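Local coordinates for sugar ABC transporter (Sugar-binding protein) (Bacillus halodurans, PDB 4YO7), which binds myo-inositol and probably serves as the extracytoplasmic solute-binding component of an ABC transporter for sugars or related polyols, at residues K46-S51 with V102-V107; E68-Y73 with T290-A295; G169-M174 with I229-A234; L218-L223 with I244-A249. All blocks are in the same frame, centred on the assembly; numbering follows the deposited sequence.

Contact 1 (K46-S51 with V102-V107); sequences KVIGVS and VDAIIV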
loop_
_atom_site.group_PDB
_atom_site.type_symbol
_atom_site.label_atom_id
_atom_site.label_comp_id
_atom_site.label_asym_id
_atom_site.label_seq_id
_atom_site.Cartn_x
_atom_site.Cartn_y
_atom_site.Cartn_z
ATOM N N LYS A 46 24.841 10.907 12.653
ATOM C CA LYS A 46 23.988 9.736 12.812
ATOM C C LYS A 46 23.594 9.207 11.431
ATOM O O LYS A 46 23.706 9.902 10.449
ATOM C CB LYS A 46 22.764 10.074 13.650
ATOM C CG LYS A 46 23.109 10.169 15.135
ATOM C CD LYS A 46 21.916 10.392 15.991
ATOM C CE LYS A 46 22.313 10.988 17.340
ATOM N NZ LYS A 46 23.270 10.129 18.048
ATOM N N VAL A 47 23.205 7.940 11.378
ATOM C CA VAL A 47 22.923 7.285 10.108
ATOM C C VAL A 47 21.637 6.515 10.245
ATOM O O VAL A 47 21.460 5.782 11.203
ATOM C CB VAL A 47 24.057 6.311 9.689
ATOM C CG1 VAL A 47 23.772 5.684 8.319
ATOM C CG2 VAL A 47 25.404 7.043 9.658
ATOM N N ILE A 48 20.763 6.654 9.259
ATOM C CA ILE A 48 19.569 5.839 9.172
ATOM C C ILE A 48 19.612 5.031 7.888
ATOM O O ILE A 48 19.825 5.586 6.820
ATOM C CB ILE A 48 18.300 6.693 9.243
ATOM C CG1 ILE A 48 18.156 7.243 10.664
ATOM C CG2 ILE A 48 17.050 5.880 8.881
ATOM C CD1 ILE A 48 17.054 8.271 10.853
ATOM N N GLY A 49 19.389 3.721 8.017
ATOM C CA GLY A 49 19.337 2.840 6.864
ATOM C C GLY A 49 17.888 2.566 6.504
ATOM O O GLY A 49 17.111 2.234 7.362
ATOM N N VAL A 50 17.549 2.710 5.228
ATOM C CA VAL A 50 16.192 2.483 4.745
ATOM C C VAL A 50 16.207 1.421 3.663
ATOM O O VAL A 50 17.024 1.492 2.749
ATOM C CB VAL A 50 15.610 3.769 4.171
ATOM C CG1 VAL A 50 14.157 3.599 3.709
ATOM C CG2 VAL A 50 15.704 4.848 5.216
ATOM N N SER A 51 15.319 0.443 3.774
ATOM C CA SER A 51 15.131 -0.541 2.710
ATOM C C SER A 51 13.672 -0.573 2.311
ATOM O O SER A 51 12.841 -1.084 3.054
ATOM C CB SER A 51 15.591 -1.931 3.144
ATOM O OG SER A 51 15.322 -2.908 2.128
ATOM N N VAL A 102 24.222 1.426 12.211
ATOM C CA VAL A 102 23.359 2.588 12.022
ATOM C C VAL A 102 22.526 2.841 13.271
ATOM O O VAL A 102 22.362 1.977 14.137
ATOM C CB VAL A 102 22.420 2.443 10.796
ATOM C CG1 VAL A 102 23.219 2.191 9.502
ATOM C CG2 VAL A 102 21.390 1.332 11.024
ATOM N N ASP A 103 21.991 4.050 13.360
ATOM C CA ASP A 103 21.262 4.492 14.543
ATOM C C ASP A 103 19.786 4.128 14.526
ATOM O O ASP A 103 19.162 4.026 15.586
ATOM C CB ASP A 103 21.453 5.997 14.697
ATOM C CG ASP A 103 22.889 6.356 14.928
ATOM O OD1 ASP A 103 23.348 6.240 16.094
ATOM O OD2 ASP A 103 23.564 6.736 13.944
ATOM N N ALA A 104 19.248 3.896 13.339
ATOM C CA ALA A 104 17.893 3.368 13.183
ATOM C C ALA A 104 17.739 2.815 11.788
ATOM O O ALA A 104 18.461 3.199 10.871
ATOM C CB ALA A 104 16.826 4.429 13.447
ATOM N N ILE A 105 16.782 1.897 11.650
ATOM C CA ILE A 105 16.475 1.246 10.380
ATOM C C ILE A 105 14.996 1.434 10.076
ATOM O O ILE A 105 14.166 1.296 10.954
ATOM C CB ILE A 105 16.828 -0.239 10.419
ATOM C CG1 ILE A 105 18.350 -0.371 10.536
ATOM C CG2 ILE A 105 16.315 -0.967 9.183
ATOM C CD1 ILE A 105 18.836 -1.776 10.830
ATOM N N ILE A 106 14.705 1.762 8.822
ATOM C CA ILE A 106 13.335 1.781 8.295
ATOM C C ILE A 106 13.242 0.670 7.260
ATOM O O ILE A 106 14.020 0.652 6.299
ATOM C CB ILE A 106 12.945 3.130 7.635
ATOM C CG1 ILE A 106 13.100 4.287 8.620
ATOM C CG2 ILE A 106 11.507 3.051 7.088
ATOM C CD1 ILE A 106 12.949 5.658 7.969
ATOM N N VAL A 107 12.289 -0.249 7.461
ATOM C CA VAL A 107 11.988 -1.306 6.485
ATOM C C VAL A 107 10.530 -1.278 6.037
ATOM O O VAL A 107 9.622 -1.162 6.845
ATOM C CB VAL A 107 12.268 -2.716 7.050
ATOM C CG1 VAL A 107 11.814 -3.820 6.085
ATOM C CG2 VAL A 107 13.738 -2.872 7.337
#
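D103 and V47 grip each other twice where two parallel strands come together. The amide of V47 donates to the anti lone pair of D103 OD2 at 2.9 Å, and the amide of D103 returns a bond to V47 O over 2.8 Å. The carboxylate reaches V47 because CG of D103 swings anti to its own carbonyl carbon (chi1 -63°). K46 crosses it at about a right angle: K46 CB lies 3.4 Å from D103 OD2, while K46 NZ stays 4.4 Å from D103 OD1, too far for a salt bridge, though the opposite charges probably attract. With an alanine in place of D103, the V47 amide would probably lose its acceptor and the start of strand 46-51 its side-chain tie to 102-107. Beyond this end the parallel pattern takes over: G49 N donates to A104 O, I106 N to G49 O at 2.9 Å, and S51 N to I106 O. On one face V50 and I106 lie side by side, CG2 of V50 4.0 Å from CD1 of I106. Strand 76-82 pairs with the other edge of 46-51; helix 284-299 covers the face of I48 and I106, and helix 87-100 the face of I105 and V107.

Contact 2 (E68-Y73 with T290-A295); sequences EEAANY and TSVKVA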
loop_
_atom_site.group_PDB
_atom_site.type_symbol
_atom_site.label_atom_id
_atom_site.label_comp_id
_atom_site.label_asym_id
_atom_site.label_seq_id
_atom_site.Cartn_x
_atom_site.Cartn_y
_atom_site.Cartn_z
ATOM N N GLU A 68 12.549 13.869 0.892
ATOM C CA GLU A 68 12.288 15.278 1.173
ATOM C C GLU A 68 12.378 15.578 2.670
ATOM O O GLU A 68 12.962 16.595 3.087
ATOM C CB GLU A 68 10.909 15.681 0.645
ATOM C CG GLU A 68 10.843 15.925 -0.849
ATOM C CD GLU A 68 10.948 17.396 -1.234
ATOM O OE1 GLU A 68 10.907 18.273 -0.341
ATOM O OE2 GLU A 68 11.068 17.672 -2.445
ATOM N N GLU A 69 11.813 14.698 3.491
ATOM C CA GLU A 69 11.851 14.897 4.935
ATOM C C GLU A 69 13.276 14.729 5.472
ATOM O O GLU A 69 13.699 15.473 6.353
ATOM C CB GLU A 69 10.883 13.947 5.626
ATOM C CG GLU A 69 10.824 14.092 7.135
ATOM C CD GLU A 69 10.316 15.431 7.601
ATOM O OE1 GLU A 69 9.406 15.995 6.953
ATOM O OE2 GLU A 69 10.815 15.915 8.640
ATOM N N ALA A 70 14.020 13.781 4.917
ATOM C CA ALA A 70 15.379 13.475 5.391
ATOM C C ALA A 70 16.310 14.692 5.239
ATOM O O ALA A 70 17.255 14.857 6.007
ATOM C CB ALA A 70 15.925 12.300 4.635
ATOM N N ALA A 71 16.024 15.532 4.249
ATOM C CA ALA A 71 16.804 16.738 3.997
ATOM C C ALA A 71 16.706 17.754 5.138
ATOM O O ALA A 71 17.511 18.672 5.215
ATOM C CB ALA A 71 16.361 17.382 2.692
ATOM N N ASN A 72 15.745 17.576 6.039
ATOM C CA ASN A 72 15.582 18.470 7.173
ATOM C C ASN A 72 16.552 18.188 8.322
ATOM O O ASN A 72 16.578 18.931 9.301
ATOM C CB ASN A 72 14.154 18.393 7.700
ATOM C CG ASN A 72 13.148 18.999 6.731
ATOM O OD1 ASN A 72 13.435 19.999 6.077
ATOM N ND2 ASN A 72 11.970 18.401 6.638
ATOM N N TYR A 73 17.351 17.123 8.205
ATOM C CA TYR A 73 18.206 16.677 9.296
ATOM C C TYR A 73 19.678 16.586 8.902
ATOM O O TYR A 73 20.158 15.517 8.548
ATOM C CB TYR A 73 17.729 15.305 9.798
ATOM C CG TYR A 73 16.277 15.309 10.146
ATOM C CD1 TYR A 73 15.843 15.769 11.375
ATOM C CD2 TYR A 73 15.329 14.917 9.224
ATOM C CE1 TYR A 73 14.500 15.806 11.695
ATOM C CE2 TYR A 73 13.995 14.949 9.523
ATOM C CZ TYR A 73 13.575 15.384 10.761
ATOM O OH TYR A 73 12.234 15.418 11.049
ATOM N N THR A 290 6.498 10.738 7.995
ATOM C CA THR A 290 6.372 10.312 9.384
ATOM C C THR A 290 7.351 9.193 9.727
ATOM O O THR A 290 7.917 9.177 10.837
ATOM C CB THR A 290 4.924 9.879 9.708
ATOM O OG1 THR A 290 4.029 10.968 9.440
ATOM C CG2 THR A 290 4.785 9.525 11.169
ATOM N N SER A 291 7.591 8.274 8.794
ATOM C CA SER A 291 8.563 7.202 9.044
ATOM C C SER A 291 9.945 7.791 9.334
ATOM O O SER A 291 10.641 7.360 10.244
ATOM C CB SER A 291 8.649 6.250 7.844
ATOM O OG SER A 291 7.454 5.524 7.697
ATOM N N VAL A 292 10.334 8.777 8.537
ATOM C CA VAL A 292 11.605 9.451 8.762
ATOM C C VAL A 292 11.644 10.180 10.114
ATOM O O VAL A 292 12.638 10.084 10.847
ATOM C CB VAL A 292 11.925 10.433 7.619
ATOM C CG1 VAL A 292 13.135 11.287 7.951
ATOM C CG2 VAL A 292 12.207 9.637 6.375
ATOM N N LYS A 293 10.574 10.886 10.453
ATOM C CA LYS A 293 10.529 11.607 11.712
ATOM C C LYS A 293 10.654 10.666 12.910
ATOM O O LYS A 293 11.358 10.960 13.882
ATOM C CB LYS A 293 9.233 12.430 11.815
ATOM C CG LYS A 293 9.159 13.582 10.859
ATOM C CD LYS A 293 7.784 14.260 10.967
ATOM C CE LYS A 293 7.511 15.251 9.861
ATOM N NZ LYS A 293 8.177 16.554 10.100
ATOM N N VAL A 294 9.961 9.534 12.833
ATOM C CA VAL A 294 9.974 8.567 13.906
ATOM C C VAL A 294 11.362 7.930 14.034
ATOM O O VAL A 294 11.868 7.726 15.135
ATOM C CB VAL A 294 8.883 7.516 13.673
ATOM C CG1 VAL A 294 8.990 6.360 14.647
ATOM C CG2 VAL A 294 7.516 8.194 13.821
ATOM N N ALA A 295 11.978 7.622 12.898
ATOM C CA ALA A 295 13.302 7.022 12.887
ATOM C C ALA A 295 14.331 7.963 13.485
ATOM O O ALA A 295 15.198 7.564 14.265
ATOM C CB ALA A 295 13.693 6.639 11.453
HETATM O O HOH W 1 7.180 17.481 7.785
#
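E69 OE2 receives both K293 NZ and the Y73 hydroxyl. K293 NZ forms a salt bridge to E69 OE2 at 3.1 Å, arriving from above the carboxylate plane, 49° out of it, whereas Y73 OH donates to the anti lone pair of E69 OE2 over 2.8 Å. N72 ND2 adds a weak bond. A water joins the other oxygen, E69 OE1, to K293 NZ, accepting from the lysine at 2.7 Å. These donors fix the carboxylate's rotation and would be expected to stabilise its negative charge. An alanine in place of E69 would probably leave the ammonium of K293 without its charged mate and the Y73 hydroxyl without this acceptor. In E69, CG stands opposite the backbone N (chi1 -179°), which puts it 3.7 Å from V292 CG1; the bend at chi2 (64°) then turns the carboxylate toward K293 and Y73. V292 CG1 also meets Y73 CE2 at 4.1 Å, and CG of K293 lies 3.6 Å from Y73 OH. V292 and A70 both rest on F78 of strand 76-82. Two helices, 57-70 and 284-299, thus pack together over one face of a parallel sheet, the layered alpha/beta plan of periplasmic-binding-protein lobes.

Contact 3 (G169-M174 with I229-A234); sequences GNIAIM and IDAVVA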
loop_
_atom_site.group_PDB
_atom_site.type_symbol
_atom_site.label_atom_id
_atom_site.label_comp_id
_atom_site.label_asym_id
_atom_site.label_seq_id
_atom_site.Cartn_x
_atom_site.Cartn_y
_atom_site.Cartn_z
ATOM N N GLY A 169 -25.376 -7.253 -7.120
ATOM C CA GLY A 169 -24.411 -7.376 -8.198
ATOM C C GLY A 169 -23.414 -8.498 -8.043
ATOM O O GLY A 169 -23.131 -8.968 -6.939
ATOM N N ASN A 170 -22.878 -8.908 -9.189
ATOM C CA ASN A 170 -21.788 -9.864 -9.269
ATOM C C ASN A 170 -20.454 -9.139 -9.176
ATOM O O ASN A 170 -20.196 -8.235 -9.956
ATOM C CB ASN A 170 -21.861 -10.638 -10.578
ATOM C CG ASN A 170 -23.024 -11.611 -10.624
ATOM O OD1 ASN A 170 -23.687 -11.865 -9.620
ATOM N ND2 ASN A 170 -23.245 -12.193 -11.790
ATOM N N ILE A 171 -19.638 -9.525 -8.208
ATOM C CA ILE A 171 -18.398 -8.821 -7.918
ATOM C C ILE A 171 -17.214 -9.663 -8.376
ATOM O O ILE A 171 -17.169 -10.859 -8.099
ATOM C CB ILE A 171 -18.279 -8.525 -6.417
ATOM C CG1 ILE A 171 -19.568 -7.883 -5.883
ATOM C CG2 ILE A 171 -17.071 -7.644 -6.155
ATOM C CD1 ILE A 171 -19.937 -6.591 -6.572
ATOM N N ALA A 172 -16.261 -9.039 -9.074
ATOM C CA ALA A 172 -14.973 -9.647 -9.400
ATOM C C ALA A 172 -13.904 -8.922 -8.585
ATOM O O ALA A 172 -13.774 -7.702 -8.687
ATOM C CB ALA A 172 -14.691 -9.530 -10.896
ATOM N N ILE A 173 -13.190 -9.666 -7.744
ATOM C CA ILE A 173 -12.162 -9.099 -6.879
ATOM C C ILE A 173 -10.779 -9.381 -7.437
ATOM O O ILE A 173 -10.442 -10.543 -7.691
ATOM C CB ILE A 173 -12.245 -9.670 -5.438
ATOM C CG1 ILE A 173 -13.542 -9.209 -4.763
ATOM C CG2 ILE A 173 -11.047 -9.216 -4.597
ATOM C CD1 ILE A 173 -13.772 -9.810 -3.391
HETATM N N MSE A 174 -9.989 -8.324 -7.633
HETATM C CA MSE A 174 -8.573 -8.459 -8.000
HETATM C C MSE A 174 -7.708 -8.369 -6.758
HETATM O O MSE A 174 -7.521 -7.302 -6.175
HETATM C CB MSE A 174 -8.138 -7.397 -9.018
HETATM C CG MSE A 174 -8.881 -7.511 -10.303
HETATM SE SE MSE A 174 -8.071 -6.307 -11.629
HETATM C CE MSE A 174 -8.827 -7.142 -13.213
ATOM N N ILE A 229 -20.372 -9.654 -14.856
ATOM C CA ILE A 229 -19.683 -8.862 -13.837
ATOM C C ILE A 229 -20.353 -7.493 -13.723
ATOM O O ILE A 229 -20.551 -6.816 -14.721
ATOM C CB ILE A 229 -18.189 -8.671 -14.196
ATOM C CG1 ILE A 229 -17.487 -10.031 -14.326
ATOM C CG2 ILE A 229 -17.476 -7.785 -13.176
ATOM C CD1 ILE A 229 -16.052 -9.937 -14.834
ATOM N N ASP A 230 -20.676 -7.074 -12.507
ATOM C CA ASP A 230 -21.276 -5.767 -12.295
ATOM C C ASP A 230 -20.282 -4.777 -11.699
ATOM O O ASP A 230 -20.431 -3.572 -11.886
ATOM C CB ASP A 230 -22.509 -5.883 -11.400
ATOM C CG ASP A 230 -23.581 -6.722 -12.033
ATOM O OD1 ASP A 230 -24.065 -6.338 -13.113
ATOM O OD2 ASP A 230 -23.925 -7.779 -11.477
ATOM N N ALA A 231 -19.262 -5.289 -11.014
ATOM C CA ALA A 231 -18.206 -4.456 -10.423
ATOM C C ALA A 231 -16.905 -5.215 -10.366
ATOM O O ALA A 231 -16.883 -6.412 -10.064
ATOM C CB ALA A 231 -18.585 -4.002 -9.033
ATOM N N VAL A 232 -15.829 -4.490 -10.662
ATOM C CA VAL A 232 -14.475 -4.992 -10.538
ATOM C C VAL A 232 -13.859 -4.213 -9.394
ATOM O O VAL A 232 -13.782 -2.991 -9.449
ATOM C CB VAL A 232 -13.670 -4.815 -11.832
ATOM C CG1 VAL A 232 -12.192 -5.199 -11.607
ATOM C CG2 VAL A 232 -14.296 -5.650 -12.933
ATOM N N VAL A 233 -13.458 -4.923 -8.349
ATOM C CA VAL A 233 -13.003 -4.305 -7.120
ATOM C C VAL A 233 -11.574 -4.776 -6.877
ATOM O O VAL A 233 -11.331 -5.961 -6.641
ATOM C CB VAL A 233 -13.945 -4.660 -5.942
ATOM C CG1 VAL A 233 -13.501 -3.969 -4.697
ATOM C CG2 VAL A 233 -15.367 -4.240 -6.280
ATOM N N ALA A 234 -10.637 -3.843 -6.972
ATOM C CA ALA A 234 -9.213 -4.179 -6.972
ATOM C C ALA A 234 -8.527 -3.718 -5.711
ATOM O O ALA A 234 -8.796 -2.630 -5.209
ATOM C CB ALA A 234 -8.535 -3.561 -8.179
#
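D230 and N170 lie at a slant to each other at the start of the strand pair, their carboxylate and amide planes 46° apart. It is the backbone of N170, however, that takes the carboxylate: N170 N donates to the anti lone pair of D230 OD2 at 2.8 Å, almost straight at 176°. N170 O in turn accepts from D230 N and, over a longer 3.3 Å, from A231 N, while the side-chain amide turns to E228 O. At G169 a CB would come tight against D230 CB, and the backbone angles by themselves call for glycine. Farther along, I171 crosses V233 obliquely. With CG1 of I171 anti to the carbonyl carbon (chi1 -49°), its CG2 falls opposite the backbone N and lies 3.8 Å from V233 CG2; its CD1 reaches A231 CB, also at 3.8 Å. The other face carries A172, whose CB meets I229 CG2 at 4.0 Å, and the extended selenomethionine M174, whose CE runs back to V232 CG1. Helix 150-164 covers the I171 and V233 face; helix 212-224 covers that of A172 and V232. Buried parallel strands in the order 2-1-3-4, with helices on both faces, mark the Rossmann-like lobe of a periplasmic binding protein.

Contact 4 (L218-L223 with I244-A249); sequences LMENWL and ILALEA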
loop_
_atom_site.group_PDB
_atom_site.type_symbol
_atom_site.label_atom_id
_atom_site.label_comp_id
_atom_site.label_asym_id
_atom_site.label_seq_id
_atom_site.Cartn_x
_atom_site.Cartn_y
_atom_site.Cartn_z
ATOM N N LEU A 218 -5.726 -9.967 -16.736
ATOM C CA LEU A 218 -6.712 -10.663 -15.953
ATOM C C LEU A 218 -8.113 -10.248 -16.380
ATOM O O LEU A 218 -8.983 -11.092 -16.584
ATOM C CB LEU A 218 -6.493 -10.405 -14.461
ATOM C CG LEU A 218 -7.481 -11.044 -13.489
ATOM C CD1 LEU A 218 -7.613 -12.554 -13.761
ATOM C CD2 LEU A 218 -7.065 -10.747 -12.034
HETATM N N MSE A 219 -8.348 -8.942 -16.509
HETATM C CA MSE A 219 -9.657 -8.466 -16.955
HETATM C C MSE A 219 -10.030 -9.054 -18.321
HETATM O O MSE A 219 -11.179 -9.445 -18.541
HETATM C CB MSE A 219 -9.691 -6.957 -17.036
HETATM C CG MSE A 219 -11.048 -6.373 -17.310
HETATM SE SE MSE A 219 -12.184 -6.496 -15.753
HETATM C CE MSE A 219 -13.497 -7.705 -16.451
ATOM N N GLU A 220 -9.066 -9.094 -19.240
ATOM C CA GLU A 220 -9.283 -9.674 -20.558
ATOM C C GLU A 220 -9.762 -11.120 -20.442
ATOM O O GLU A 220 -10.717 -11.521 -21.129
ATOM C CB GLU A 220 -8.003 -9.614 -21.391
ATOM C CG GLU A 220 -7.695 -8.239 -21.981
ATOM C CD GLU A 220 -6.306 -8.143 -22.626
ATOM O OE1 GLU A 220 -5.543 -9.132 -22.603
ATOM O OE2 GLU A 220 -5.980 -7.070 -23.164
ATOM N N ASN A 221 -9.093 -11.900 -19.598
ATOM C CA ASN A 221 -9.448 -13.299 -19.404
ATOM C C ASN A 221 -10.831 -13.429 -18.782
ATOM O O ASN A 221 -11.633 -14.280 -19.175
ATOM C CB ASN A 221 -8.380 -13.995 -18.556
ATOM C CG ASN A 221 -7.068 -14.154 -19.309
ATOM O OD1 ASN A 221 -7.037 -14.039 -20.535
ATOM N ND2 ASN A 221 -5.994 -14.437 -18.599
ATOM N N TRP A 222 -11.131 -12.565 -17.826
ATOM C CA TRP A 222 -12.432 -12.581 -17.204
ATOM C C TRP A 222 -13.539 -12.266 -18.202
ATOM O O TRP A 222 -14.600 -12.887 -18.170
ATOM C CB TRP A 222 -12.459 -11.582 -16.074
ATOM C CG TRP A 222 -11.826 -12.070 -14.792
ATOM C CD1 TRP A 222 -11.420 -13.351 -14.484
ATOM C CD2 TRP A 222 -11.572 -11.282 -13.629
ATOM N NE1 TRP A 222 -10.935 -13.392 -13.192
ATOM C CE2 TRP A 222 -11.018 -12.133 -12.652
ATOM C CE3 TRP A 222 -11.757 -9.935 -13.321
ATOM C CZ2 TRP A 222 -10.661 -11.677 -11.389
ATOM C CZ3 TRP A 222 -11.401 -9.491 -12.076
ATOM C CH2 TRP A 222 -10.859 -10.348 -11.127
ATOM N N LEU A 223 -13.284 -11.299 -19.074
ATOM C CA LEU A 223 -14.228 -10.930 -20.114
ATOM C C LEU A 223 -14.466 -12.107 -21.053
ATOM O O LEU A 223 -15.593 -12.331 -21.514
ATOM C CB LEU A 223 -13.710 -9.721 -20.892
ATOM C CG LEU A 223 -13.805 -8.391 -20.143
ATOM C CD1 LEU A 223 -13.013 -7.316 -20.837
ATOM C CD2 LEU A 223 -15.243 -7.985 -19.980
ATOM N N ILE A 244 -9.614 -1.145 -16.434
ATOM C CA ILE A 244 -10.247 -0.093 -17.222
ATOM C C ILE A 244 -9.780 -0.146 -18.674
ATOM O O ILE A 244 -10.596 -0.041 -19.589
ATOM C CB ILE A 244 -9.956 1.308 -16.595
ATOM C CG1 ILE A 244 -10.823 1.491 -15.347
ATOM C CG2 ILE A 244 -10.194 2.443 -17.602
ATOM C CD1 ILE A 244 -10.387 2.582 -14.414
ATOM N N LEU A 245 -8.477 -0.316 -18.890
ATOM C CA LEU A 245 -7.956 -0.424 -20.250
ATOM C C LEU A 245 -8.606 -1.578 -20.996
ATOM O O LEU A 245 -8.925 -1.468 -22.190
ATOM C CB LEU A 245 -6.445 -0.607 -20.238
ATOM C CG LEU A 245 -5.605 0.585 -19.786
ATOM C CD1 LEU A 245 -4.161 0.186 -19.582
ATOM C CD2 LEU A 245 -5.709 1.699 -20.801
ATOM N N ALA A 246 -8.798 -2.699 -20.311
ATOM C CA ALA A 246 -9.401 -3.848 -20.960
ATOM C C ALA A 246 -10.885 -3.615 -21.233
ATOM O O ALA A 246 -11.390 -3.982 -22.296
ATOM C CB ALA A 246 -9.206 -5.091 -20.120
ATOM N N LEU A 247 -11.584 -3.034 -20.267
ATOM C CA LEU A 247 -13.008 -2.764 -20.419
ATOM C C LEU A 247 -13.203 -1.747 -21.542
ATOM O O LEU A 247 -14.081 -1.913 -22.387
ATOM C CB LEU A 247 -13.610 -2.255 -19.109
ATOM C CG LEU A 247 -13.757 -3.292 -17.981
ATOM C CD1 LEU A 247 -13.835 -2.606 -16.619
ATOM C CD2 LEU A 247 -14.980 -4.171 -18.286
ATOM N N GLU A 248 -12.364 -0.719 -21.576
ATOM C CA GLU A 248 -12.462 0.308 -22.628
ATOM C C GLU A 248 -12.344 -0.297 -23.998
ATOM O O GLU A 248 -13.034 0.116 -24.935
ATOM C CB GLU A 248 -11.366 1.361 -22.491
ATOM C CG GLU A 248 -11.743 2.542 -21.661
ATOM C CD GLU A 248 -10.623 3.565 -21.587
ATOM O OE1 GLU A 248 -9.444 3.168 -21.729
ATOM O OE2 GLU A 248 -10.925 4.757 -21.397
ATOM N N ALA A 249 -11.451 -1.273 -24.113
ATOM C CA ALA A 249 -11.128 -1.875 -25.397
ATOM C C ALA A 249 -12.297 -2.606 -26.045
ATOM O O ALA A 249 -12.333 -2.734 -27.272
ATOM C CB ALA A 249 -9.962 -2.826 -25.242
#
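A246 brings its helix closest to the other at E220, the CA atoms only 5.8 Å apart, where the short segments 218-223 and 244-249 run in broadly the same direction at 43° with axes 8.7 Å apart. The small A246 side chain permits this approach: its CB is met by CG of the selenomethionine M219 at 3.6 Å and by the aliphatic CG of the next residue, E220, at 4.0 Å. In M219, CG opposite the backbone N (chi1 -172°) sets it beside A246 CB and 4.2 Å from L247 CG; the bends beyond it turn the selenium and CE. L223, one turn on, brings CD1 to 4.0 Å from A246 O, while its CD2 meets CD2 of L247 with the two side chains at about a right angle. No hydrogen bond crosses, so the join depends on apolar surfaces. Behind it, M219 also touches M174 of strand 169-175, L247 rests on V258 of strand 257-259, and the L247 side chain lies about 6 Å from a bound magnesium ion. Helices 212-224 and 237-249 flank strand 231-234 in sequence, so the pair belongs to consecutive right-handed beta-alpha-beta crossovers, the repeating element of Rossmann-like folds.

Overall arrangement
The four contacts illustrate how a two-lobed binding protein is built from similar halves. Contacts 1 and 2 share one lobe, their centres 11 Å apart, and touch where I106 CD1 meets A295 CB at 3.7 Å. Contacts 3 and 4 share the other, 12 Å between centres, joined where the W222 ring packs on A172 and M174 and the selenium of M219 on V232. Across the molecule, contacts 1 and 3 lie 41 Å apart between centres. Contacts 3 and 4 fall within the chain loop closed by contact 2. Myo-inositol is bound by residues such as D56, R134, N236 and D262; the V107 side chain in contact 1 is about 11 Å from it.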